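Local coordinates for putative Lipoprotein (Shewanella oneidensis, PDB 3U24), which is of unknown function but binds zinc and is probably a metallopeptidase-like lipoprotein, at residues 51-56 against 142-147; 244-249 against 477-482; 261-266 against 523-528. All coordinates share one frame; numbering follows the deposited sequence.

Contact 1. Residues 51-56 against 142-147; sequences VNDGYL and LRSVLA
Two groups grip Asp-53 OD2, the atom that links this loop to the helix carrying Ser-144. A water donates to OD2 at 2.5 Å and also hydrogen-bonds Ser-144 OG at 2.6 Å, while the imidazole of His-50 bonds the same oxygen through ND1. The carboxylate thus reaches the serine through the water, and the direct touch is left to carbon: Asp-53 CB sits 3.6 Å from Ser-144 OG. CB already points at the serine from the backbone; with CG anti to the carbonyl carbon, beside N (chi1 -67°), the carboxylate reaches the histidine and the water. The chain comes close to the helix at Gly-54, whose CA lies only 4.3 Å from the CA of Ser-144. The bare Gly-54 CA makes a C-H...O contact with Ser-144 O at 3.5 Å, and Ala-147 CB rests against Gly-54 O at 3.6 Å. A CB on Gly-54 would lie just 3.1 Å from Ala-147 CB. His-50 and Glu-133 bind a zinc ion, so Asp-53 is a second-shell residue that probably helps to orient the histidine. A type I beta turn, Asn-52 to Tyr-55, set by its glycine against a helix, here backs a carboxylate-histidine-zinc site.

Contact 2. Residues 244-249 against 477-482; sequences ELYEQK and ILDYSI
Tyr-246 reaches from helix 243-254 to helix 459-485 and there meets Asp-479 and Tyr-480, in a buried helix-to-helix contact of this largely helical fold built on an offset edge-to-face pair of tyrosines. Its ring axis points at the second helix because CG lies opposite the backbone N (chi1 -169°). At the tip, Tyr-246 OH donates a very short hydrogen bond of 2.5 Å to Asp-479 OD2. Asp-479 OD2 lies in the plane of the phenol, at its edge, 3.1 Å from Tyr-246 CE2. The carboxylate itself is turned 43° from the ring. OD2 also accepts the backbone N-H of Val-519, so a buried carboxylate oxygen has two donors, which would be expected to favour the charged form. Tyr-480, the next residue along, directs its edge toward the face of Tyr-246, the planes standing at 86°. Tyr-480 CD1 comes within 3.8 Å of Tyr-246 CE1. Tyr-480 stacks in addition with Tyr-264 of helix 260-289, so that ring links three helices. Its hydroxyl reaches back to the first helix through a water, which accepts from Tyr-480 OH at 2.5 Å and donates to Glu-247 OE2 at 2.7 Å.

Contact 3. Residues 261-266 against 523-528; sequences KQLYQK and SYYSGY
Leu-263 and Tyr-525 carry the apolar side of this contact, sliding past each other as they project from their helices in opposite directions. Leu-263 CD1 comes obliquely at the phenol ring, 3.6 Å from Tyr-525 CD2 and only slightly farther from CE2. The other methyl takes a different neighbour: Leu-263 CD2 lies 3.7 Å from Ser-526 CB, so the branched end straddles two consecutive residues of the second helix. Setting CG opposite the backbone N (chi1 -173°) sends that fork toward the second helix. An alanine here, lacking the whole fork beyond CB, would probably open a gap beside Tyr-525 and Ser-526 and deprive the ring of its support on that side.

A backbone carbonyl also meets the ring: Leu-263 O lies in its plane, at the edge, 3.8 Å from Tyr-525 CE2. The one polar approach is not a hydrogen bond: Tyr-525 OH passes 3.2 Å from Lys-266 O, but bonds instead to Asp-270, one turn farther along the first helix. The phenol is thus anchored through its hydroxyl by Asp-270 and packed against the leucine. Lys-266 CB only packs near Tyr-525 OH, while the ammonium leads away toward a long, weak ion pair with Asp-533.

The two helices stand nearly perpendicular, their short segments crossing at 86° with axes 10.7 Å apart. Helix 243-254 fills in beside them, Phe-250 against Leu-263 and Ile-254 against Ser-526; Thr-476 of helix 459-485 touches Tyr-525, and helix 435-451 lies against Tyr-524 and Tyr-528.

In the fold
Contacts 2 and 3 form one neighbourhood, their centres 11 Å apart, whereas contact 1 lies at the surface, its centre about 38 Å and 42 Å from theirs. Contact 1 closes before either of the others opens. The segments of contacts 2 and 3 then alternate: the successive helices 243-254 and 260-289 pair with the later helices 459-485 and 523-542. A probable hydrogen bond from Lys-261 N to Glu-247, and Ser-481 packing on Tyr-264, join the two directly. Chain parts more than 220 residues apart are thus fastened together. Contact 3 alone approaches helix 435-451, whose Glu-439 binds zinc with His-408 and His-414. Contact 1 backs a different zinc ion, on the far side of the chain's centre from contact 3.

Contact 1. Residues 51-56 against 142-147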
loop_
_atom_site.group_PDB
_atom_site.type_symbol
_atom_site.label_atom_id
_atom_site.label_comp_id
_atom_site.label_asym_id
_atom_site.label_seq_id
_atom_site.Cartn_x
_atom_site.Cartn_y
_atom_site.Cartn_z
ATOM N N VAL A 51 -16.835 14.852 9.060
ATOM C CA VAL A 51 -18.151 15.339 8.667
ATOM C C VAL A 51 -19.217 14.883 9.666
ATOM O O VAL A 51 -20.139 15.649 9.958
ATOM C CB VAL A 51 -18.552 14.864 7.265
ATOM C CG1 VAL A 51 -17.442 15.118 6.288
ATOM C CG2 VAL A 51 -18.789 13.390 7.292
ATOM N N ASN A 52 -19.115 13.655 10.185
ATOM C CA ASN A 52 -20.092 13.181 11.167
ATOM C C ASN A 52 -19.547 11.970 11.905
ATOM O O ASN A 52 -19.937 10.834 11.660
ATOM C CB ASN A 52 -21.432 12.894 10.453
ATOM C CG ASN A 52 -22.608 12.715 11.404
ATOM O OD1 ASN A 52 -23.722 12.546 10.948
ATOM N ND2 ASN A 52 -22.360 12.679 12.702
ATOM N N ASP A 53 -18.629 12.224 12.825
ATOM C CA ASP A 53 -17.952 11.164 13.531
ATOM C C ASP A 53 -18.906 10.393 14.451
ATOM O O ASP A 53 -18.653 9.247 14.797
ATOM C CB ASP A 53 -16.816 11.728 14.364
ATOM C CG ASP A 53 -15.680 12.312 13.528
ATOM O OD1 ASP A 53 -15.639 12.124 12.282
ATOM O OD2 ASP A 53 -14.797 12.970 14.152
ATOM N N GLY A 54 -20.013 11.009 14.839
ATOM C CA GLY A 54 -20.968 10.345 15.693
ATOM C C GLY A 54 -21.878 9.316 15.042
ATOM O O GLY A 54 -22.683 8.684 15.728
ATOM N N TYR A 55 -21.759 9.154 13.731
ATOM C CA TYR A 55 -22.658 8.310 12.959
ATOM C C TYR A 55 -21.932 7.059 12.542
ATOM O O TYR A 55 -20.976 7.121 11.792
ATOM C CB TYR A 55 -23.101 9.049 11.703
ATOM C CG TYR A 55 -24.117 8.272 10.914
ATOM C CD1 TYR A 55 -25.440 8.252 11.317
ATOM C CD2 TYR A 55 -23.753 7.518 9.800
ATOM C CE1 TYR A 55 -26.393 7.523 10.625
ATOM C CE2 TYR A 55 -24.701 6.780 9.091
ATOM C CZ TYR A 55 -26.017 6.796 9.519
ATOM O OH TYR A 55 -26.980 6.093 8.873
ATOM N N LEU A 56 -22.371 5.913 13.037
ATOM C CA LEU A 56 -21.800 4.631 12.647
ATOM C C LEU A 56 -22.702 4.034 11.595
ATOM O O LEU A 56 -23.846 3.737 11.882
ATOM C CB LEU A 56 -21.735 3.692 13.842
ATOM C CG LEU A 56 -21.193 2.283 13.636
ATOM C CD1 LEU A 56 -19.744 2.305 13.192
ATOM C CD2 LEU A 56 -21.384 1.473 14.915
ATOM N N LEU A 142 -15.006 12.819 22.679
ATOM C CA LEU A 142 -15.803 11.910 23.538
ATOM C C LEU A 142 -17.295 11.952 23.210
ATOM O O LEU A 142 -17.964 10.946 23.301
ATOM C CB LEU A 142 -15.578 12.214 25.022
ATOM C CG LEU A 142 -14.125 11.936 25.419
ATOM C CD1 LEU A 142 -13.861 12.427 26.828
ATOM C CD2 LEU A 142 -13.785 10.457 25.303
ATOM N N ARG A 143 -17.804 13.115 22.838
ATOM C CA ARG A 143 -19.197 13.218 22.433
ATOM C C ARG A 143 -19.414 12.489 21.114
ATOM O O ARG A 143 -20.480 11.900 20.914
ATOM C CB ARG A 143 -19.649 14.660 22.317
ATOM C CG ARG A 143 -19.872 15.292 23.683
ATOM C CD ARG A 143 -20.226 16.786 23.652
ATOM N NE ARG A 143 -20.527 17.225 25.015
ATOM C CZ ARG A 143 -19.942 18.249 25.646
ATOM N NH1 ARG A 143 -19.051 19.022 25.051
ATOM N NH2 ARG A 143 -20.279 18.525 26.893
ATOM N N SER A 144 -18.416 12.526 20.221
ATOM C CA SER A 144 -18.498 11.746 18.986
ATOM C C SER A 144 -18.544 10.245 19.291
ATOM O O SER A 144 -19.368 9.495 18.731
ATOM C CB SER A 144 -17.344 12.078 18.017
ATOM O OG SER A 144 -17.555 13.374 17.463
ATOM N N VAL A 145 -17.672 9.813 20.179
ATOM C CA VAL A 145 -17.631 8.420 20.600
ATOM C C VAL A 145 -18.948 8.032 21.332
ATOM O O VAL A 145 -19.521 6.954 21.099
ATOM C CB VAL A 145 -16.437 8.199 21.548
ATOM C CG1 VAL A 145 -16.521 6.829 22.209
ATOM C CG2 VAL A 145 -15.144 8.368 20.768
ATOM N N LEU A 146 -19.417 8.934 22.207
ATOM C CA LEU A 146 -20.678 8.699 22.901
ATOM C C LEU A 146 -21.785 8.344 21.876
ATOM O O LEU A 146 -22.422 7.318 22.025
ATOM C CB LEU A 146 -21.074 9.895 23.803
ATOM C CG LEU A 146 -22.368 9.867 24.623
ATOM C CD1 LEU A 146 -22.371 8.668 25.565
ATOM C CD2 LEU A 146 -22.491 11.170 25.399
ATOM N N ALA A 147 -21.923 9.145 20.808
ATOM C CA ALA A 147 -22.959 8.950 19.796
ATOM C C ALA A 147 -22.664 7.727 18.936
ATOM O O ALA A 147 -23.572 6.951 18.584
ATOM C CB ALA A 147 -23.148 10.230 18.913
HETATM O O HOH W 1 -15.321 14.149 16.336
#

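Contact 2. Residues 244-249 against 477-482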
loop_
_atom_site.group_PDB
_atom_site.type_symbol
_atom_site.label_atom_id
_atom_site.label_comp_id
_atom_site.label_asym_id
_atom_site.label_seq_id
_atom_site.Cartn_x
_atom_site.Cartn_y
_atom_site.Cartn_z
ATOM N N GLU A 244 -11.501 -15.064 -12.950
ATOM C CA GLU A 244 -12.438 -14.042 -13.378
ATOM C C GLU A 244 -12.418 -12.847 -12.413
ATOM O O GLU A 244 -12.316 -11.703 -12.853
ATOM C CB GLU A 244 -13.867 -14.569 -13.558
ATOM C CG GLU A 244 -14.791 -13.505 -14.205
ATOM C CD GLU A 244 -16.163 -13.992 -14.706
ATOM O OE1 GLU A 244 -16.784 -14.887 -14.068
ATOM O OE2 GLU A 244 -16.652 -13.442 -15.745
ATOM N N LEU A 245 -12.545 -13.110 -11.118
ATOM C CA LEU A 245 -12.529 -12.051 -10.111
ATOM C C LEU A 245 -11.160 -11.361 -10.020
ATOM O O LEU A 245 -11.091 -10.155 -9.778
ATOM C CB LEU A 245 -12.984 -12.562 -8.750
ATOM C CG LEU A 245 -14.452 -13.003 -8.650
ATOM C CD1 LEU A 245 -14.720 -13.654 -7.288
ATOM C CD2 LEU A 245 -15.416 -11.842 -8.886
ATOM N N TYR A 246 -10.096 -12.121 -10.268
ATOM C CA TYR A 246 -8.752 -11.609 -10.090
ATOM C C TYR A 246 -8.478 -10.590 -11.175
ATOM O O TYR A 246 -8.061 -9.478 -10.877
ATOM C CB TYR A 246 -7.715 -12.725 -10.095
ATOM C CG TYR A 246 -6.339 -12.276 -9.651
ATOM C CD1 TYR A 246 -5.457 -11.731 -10.563
ATOM C CD2 TYR A 246 -5.926 -12.420 -8.345
ATOM C CE1 TYR A 246 -4.197 -11.320 -10.208
ATOM C CE2 TYR A 246 -4.674 -12.010 -7.953
ATOM C CZ TYR A 246 -3.800 -11.455 -8.912
ATOM O OH TYR A 246 -2.528 -11.038 -8.587
ATOM N N GLU A 247 -8.773 -10.938 -12.414
ATOM C CA GLU A 247 -8.636 -9.997 -13.511
ATOM C C GLU A 247 -9.487 -8.737 -13.332
ATOM O O GLU A 247 -9.013 -7.629 -13.614
ATOM C CB GLU A 247 -8.994 -10.651 -14.828
ATOM C CG GLU A 247 -8.007 -11.732 -15.293
ATOM C CD GLU A 247 -6.692 -11.158 -15.815
ATOM O OE1 GLU A 247 -6.504 -9.904 -15.825
ATOM O OE2 GLU A 247 -5.808 -11.958 -16.192
ATOM N N GLN A 248 -10.735 -8.883 -12.876
ATOM C CA GLN A 248 -11.589 -7.715 -12.693
ATOM C C GLN A 248 -10.972 -6.871 -11.569
ATOM O O GLN A 248 -10.856 -5.642 -11.715
ATOM C CB GLN A 248 -13.079 -8.070 -12.407
ATOM C CG GLN A 248 -13.840 -8.687 -13.581
ATOM C CD GLN A 248 -15.213 -9.404 -13.280
ATOM O OE1 GLN A 248 -15.527 -9.813 -12.155
ATOM N NE2 GLN A 248 -16.001 -9.594 -14.339
ATOM N N LYS A 249 -10.551 -7.496 -10.459
ATOM C CA LYS A 249 -9.970 -6.723 -9.347
ATOM C C LYS A 249 -8.679 -6.007 -9.769
ATOM O O LYS A 249 -8.439 -4.868 -9.387
ATOM C CB LYS A 249 -9.700 -7.602 -8.122
ATOM C CG LYS A 249 -9.307 -6.837 -6.850
ATOM C CD LYS A 249 -9.390 -7.761 -5.614
ATOM C CE LYS A 249 -9.362 -7.047 -4.261
ATOM N NZ LYS A 249 -8.125 -6.294 -4.030
ATOM N N ILE A 477 4.356 -13.156 -9.198
ATOM C CA ILE A 477 4.220 -14.608 -9.413
ATOM C C ILE A 477 3.393 -15.269 -8.294
ATOM O O ILE A 477 2.467 -16.062 -8.544
ATOM C CB ILE A 477 5.602 -15.257 -9.560
ATOM C CG1 ILE A 477 6.287 -14.670 -10.783
ATOM C CG2 ILE A 477 5.526 -16.779 -9.709
ATOM C CD1 ILE A 477 7.685 -15.175 -11.005
ATOM N N LEU A 478 3.713 -14.920 -7.072
ATOM C CA LEU A 478 3.094 -15.504 -5.910
ATOM C C LEU A 478 1.619 -15.145 -5.848
ATOM O O LEU A 478 0.737 -16.027 -5.703
ATOM C CB LEU A 478 3.803 -14.998 -4.653
ATOM C CG LEU A 478 3.180 -15.368 -3.297
ATOM C CD1 LEU A 478 3.721 -16.701 -2.865
ATOM C CD2 LEU A 478 3.501 -14.370 -2.188
ATOM N N ASP A 479 1.329 -13.850 -5.970
ATOM C CA ASP A 479 -0.055 -13.413 -5.783
ATOM C C ASP A 479 -0.969 -14.041 -6.841
ATOM O O ASP A 479 -2.044 -14.572 -6.524
ATOM C CB ASP A 479 -0.189 -11.900 -5.770
ATOM C CG ASP A 479 -1.567 -11.442 -5.278
ATOM O OD1 ASP A 479 -1.829 -11.520 -4.040
ATOM O OD2 ASP A 479 -2.371 -10.970 -6.128
ATOM N N TYR A 480 -0.494 -14.027 -8.079
ATOM C CA TYR A 480 -1.224 -14.559 -9.209
ATOM C C TYR A 480 -1.366 -16.060 -9.101
ATOM O O TYR A 480 -2.465 -16.594 -9.251
ATOM C CB TYR A 480 -0.517 -14.170 -10.524
ATOM C CG TYR A 480 -1.258 -14.577 -11.780
ATOM C CD1 TYR A 480 -2.270 -13.781 -12.307
ATOM C CD2 TYR A 480 -0.977 -15.772 -12.420
ATOM C CE1 TYR A 480 -2.978 -14.172 -13.465
ATOM C CE2 TYR A 480 -1.673 -16.171 -13.562
ATOM C CZ TYR A 480 -2.659 -15.362 -14.100
ATOM O OH TYR A 480 -3.348 -15.763 -15.254
ATOM N N SER A 481 -0.259 -16.750 -8.839
ATOM C CA SER A 481 -0.293 -18.210 -8.812
ATOM C C SER A 481 -1.191 -18.751 -7.707
ATOM O O SER A 481 -1.862 -19.736 -7.911
ATOM C CB SER A 481 1.103 -18.805 -8.755
ATOM O OG SER A 481 1.872 -18.279 -9.844
ATOM N N ILE A 482 -1.222 -18.083 -6.569
ATOM C CA ILE A 482 -2.070 -18.488 -5.449
ATOM C C ILE A 482 -3.557 -18.355 -5.808
ATOM O O ILE A 482 -4.317 -19.280 -5.652
ATOM C CB ILE A 482 -1.725 -17.651 -4.189
ATOM C CG1 ILE A 482 -0.410 -18.151 -3.599
ATOM C CG2 ILE A 482 -2.829 -17.729 -3.123
ATOM C CD1 ILE A 482 0.103 -17.287 -2.452
HETATM O O HOH W 2 -5.568 -14.591 -15.645
#

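Contact 3. Residues 261-266 against 523-528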
loop_
_atom_site.group_PDB
_atom_site.type_symbol
_atom_site.label_atom_id
_atom_site.label_comp_id
_atom_site.label_asym_id
_atom_site.label_seq_id
_atom_site.Cartn_x
_atom_site.Cartn_y
_atom_site.Cartn_z
ATOM N N LYS A 261 -2.725 -11.800 -16.394
ATOM C CA LYS A 261 -2.063 -12.916 -17.054
ATOM C C LYS A 261 -0.871 -12.374 -17.833
ATOM O O LYS A 261 0.201 -12.908 -17.798
ATOM C CB LYS A 261 -3.039 -13.610 -18.004
ATOM C CG LYS A 261 -2.465 -14.833 -18.719
ATOM C CD LYS A 261 -3.560 -15.550 -19.479
ATOM C CE LYS A 261 -3.146 -16.973 -19.828
ATOM N NZ LYS A 261 -4.044 -17.486 -20.897
ATOM N N GLN A 262 -1.069 -11.270 -18.529
ATOM C CA GLN A 262 0.063 -10.697 -19.243
ATOM C C GLN A 262 1.196 -10.290 -18.310
ATOM O O GLN A 262 2.376 -10.518 -18.606
ATOM C CB GLN A 262 -0.377 -9.494 -20.085
ATOM C CG GLN A 262 -1.030 -9.837 -21.400
ATOM C CD GLN A 262 -1.531 -8.559 -22.046
ATOM O OE1 GLN A 262 -2.441 -7.901 -21.530
ATOM N NE2 GLN A 262 -0.911 -8.175 -23.157
ATOM N N LEU A 263 0.864 -9.672 -17.191
ATOM C CA LEU A 263 1.921 -9.260 -16.249
ATOM C C LEU A 263 2.680 -10.496 -15.684
ATOM O O LEU A 263 3.896 -10.475 -15.512
ATOM C CB LEU A 263 1.334 -8.484 -15.090
ATOM C CG LEU A 263 2.360 -7.850 -14.124
ATOM C CD1 LEU A 263 3.084 -6.663 -14.768
ATOM C CD2 LEU A 263 1.685 -7.461 -12.846
ATOM N N TYR A 264 1.924 -11.529 -15.346
ATOM C CA TYR A 264 2.497 -12.786 -14.842
ATOM C C TYR A 264 3.488 -13.352 -15.856
ATOM O O TYR A 264 4.581 -13.721 -15.497
ATOM C CB TYR A 264 1.403 -13.814 -14.598
ATOM C CG TYR A 264 1.901 -15.233 -14.370
ATOM C CD1 TYR A 264 2.371 -15.626 -13.134
ATOM C CD2 TYR A 264 1.846 -16.191 -15.391
ATOM C CE1 TYR A 264 2.805 -16.916 -12.929
ATOM C CE2 TYR A 264 2.267 -17.475 -15.198
ATOM C CZ TYR A 264 2.753 -17.833 -13.949
ATOM O OH TYR A 264 3.178 -19.109 -13.725
ATOM N N GLN A 265 3.094 -13.411 -17.116
ATOM C CA GLN A 265 3.984 -13.939 -18.149
ATOM C C GLN A 265 5.262 -13.100 -18.257
ATOM O O GLN A 265 6.358 -13.653 -18.334
ATOM C CB GLN A 265 3.263 -14.073 -19.504
ATOM C CG GLN A 265 2.092 -15.081 -19.428
ATOM C CD GLN A 265 1.220 -15.131 -20.699
ATOM O OE1 GLN A 265 1.044 -14.120 -21.419
ATOM N NE2 GLN A 265 0.688 -16.313 -20.985
ATOM N N LYS A 266 5.138 -11.778 -18.192
ATOM C CA LYS A 266 6.312 -10.929 -18.143
ATOM C C LYS A 266 7.160 -11.194 -16.877
ATOM O O LYS A 266 8.401 -11.141 -16.930
ATOM C CB LYS A 266 5.943 -9.448 -18.209
ATOM C CG LYS A 266 5.526 -8.914 -19.588
ATOM C CD LYS A 266 4.996 -7.471 -19.424
ATOM C CE LYS A 266 4.195 -6.981 -20.625
ATOM N NZ LYS A 266 5.164 -6.635 -21.696
ATOM N N SER A 523 1.304 -4.708 -7.359
ATOM C CA SER A 523 1.296 -3.293 -7.692
ATOM C C SER A 523 2.696 -2.793 -8.008
ATOM O O SER A 523 2.899 -1.982 -8.942
ATOM C CB SER A 523 0.596 -2.455 -6.594
ATOM O OG SER A 523 1.236 -2.525 -5.335
ATOM N N TYR A 524 3.667 -3.321 -7.274
ATOM C CA TYR A 524 5.052 -2.867 -7.390
ATOM C C TYR A 524 5.599 -3.154 -8.771
ATOM O O TYR A 524 6.129 -2.248 -9.448
ATOM C CB TYR A 524 5.936 -3.510 -6.338
ATOM C CG TYR A 524 5.334 -3.439 -4.968
ATOM C CD1 TYR A 524 4.449 -4.438 -4.535
ATOM C CD2 TYR A 524 5.636 -2.397 -4.104
ATOM C CE1 TYR A 524 3.869 -4.384 -3.296
ATOM C CE2 TYR A 524 5.051 -2.325 -2.848
ATOM C CZ TYR A 524 4.187 -3.315 -2.450
ATOM O OH TYR A 524 3.586 -3.296 -1.232
ATOM N N TYR A 525 5.458 -4.396 -9.209
ATOM C CA TYR A 525 6.029 -4.798 -10.479
ATOM C C TYR A 525 5.229 -4.216 -11.654
ATOM O O TYR A 525 5.785 -3.869 -12.680
ATOM C CB TYR A 525 6.050 -6.311 -10.578
ATOM C CG TYR A 525 6.635 -6.836 -11.843
ATOM C CD1 TYR A 525 7.968 -6.650 -12.146
ATOM C CD2 TYR A 525 5.857 -7.557 -12.726
ATOM C CE1 TYR A 525 8.510 -7.131 -13.318
ATOM C CE2 TYR A 525 6.387 -8.085 -13.883
ATOM C CZ TYR A 525 7.715 -7.875 -14.160
ATOM O OH TYR A 525 8.192 -8.354 -15.342
ATOM N N SER A 526 3.911 -4.184 -11.506
ATOM C CA SER A 526 3.060 -3.681 -12.560
ATOM C C SER A 526 3.399 -2.236 -12.927
ATOM O O SER A 526 3.657 -1.941 -14.082
ATOM C CB SER A 526 1.621 -3.795 -12.147
ATOM O OG SER A 526 0.829 -3.172 -13.128
ATOM N N GLY A 527 3.503 -1.367 -11.949
ATOM C CA GLY A 527 3.879 0.018 -12.246
ATOM C C GLY A 527 5.293 0.165 -12.777
ATOM O O GLY A 527 5.525 0.897 -13.735
ATOM N N TYR A 528 6.244 -0.551 -12.163
ATOM C CA TYR A 528 7.600 -0.595 -12.666
ATOM C C TYR A 528 7.687 -1.003 -14.147
ATOM O O TYR A 528 8.354 -0.343 -14.958
ATOM C CB TYR A 528 8.421 -1.534 -11.806
ATOM C CG TYR A 528 9.711 -2.005 -12.422
ATOM C CD1 TYR A 528 10.734 -1.111 -12.725
ATOM C CD2 TYR A 528 9.927 -3.357 -12.659
ATOM C CE1 TYR A 528 11.938 -1.552 -13.258
ATOM C CE2 TYR A 528 11.108 -3.804 -13.213
ATOM C CZ TYR A 528 12.107 -2.904 -13.512
ATOM O OH TYR A 528 13.266 -3.377 -14.062
#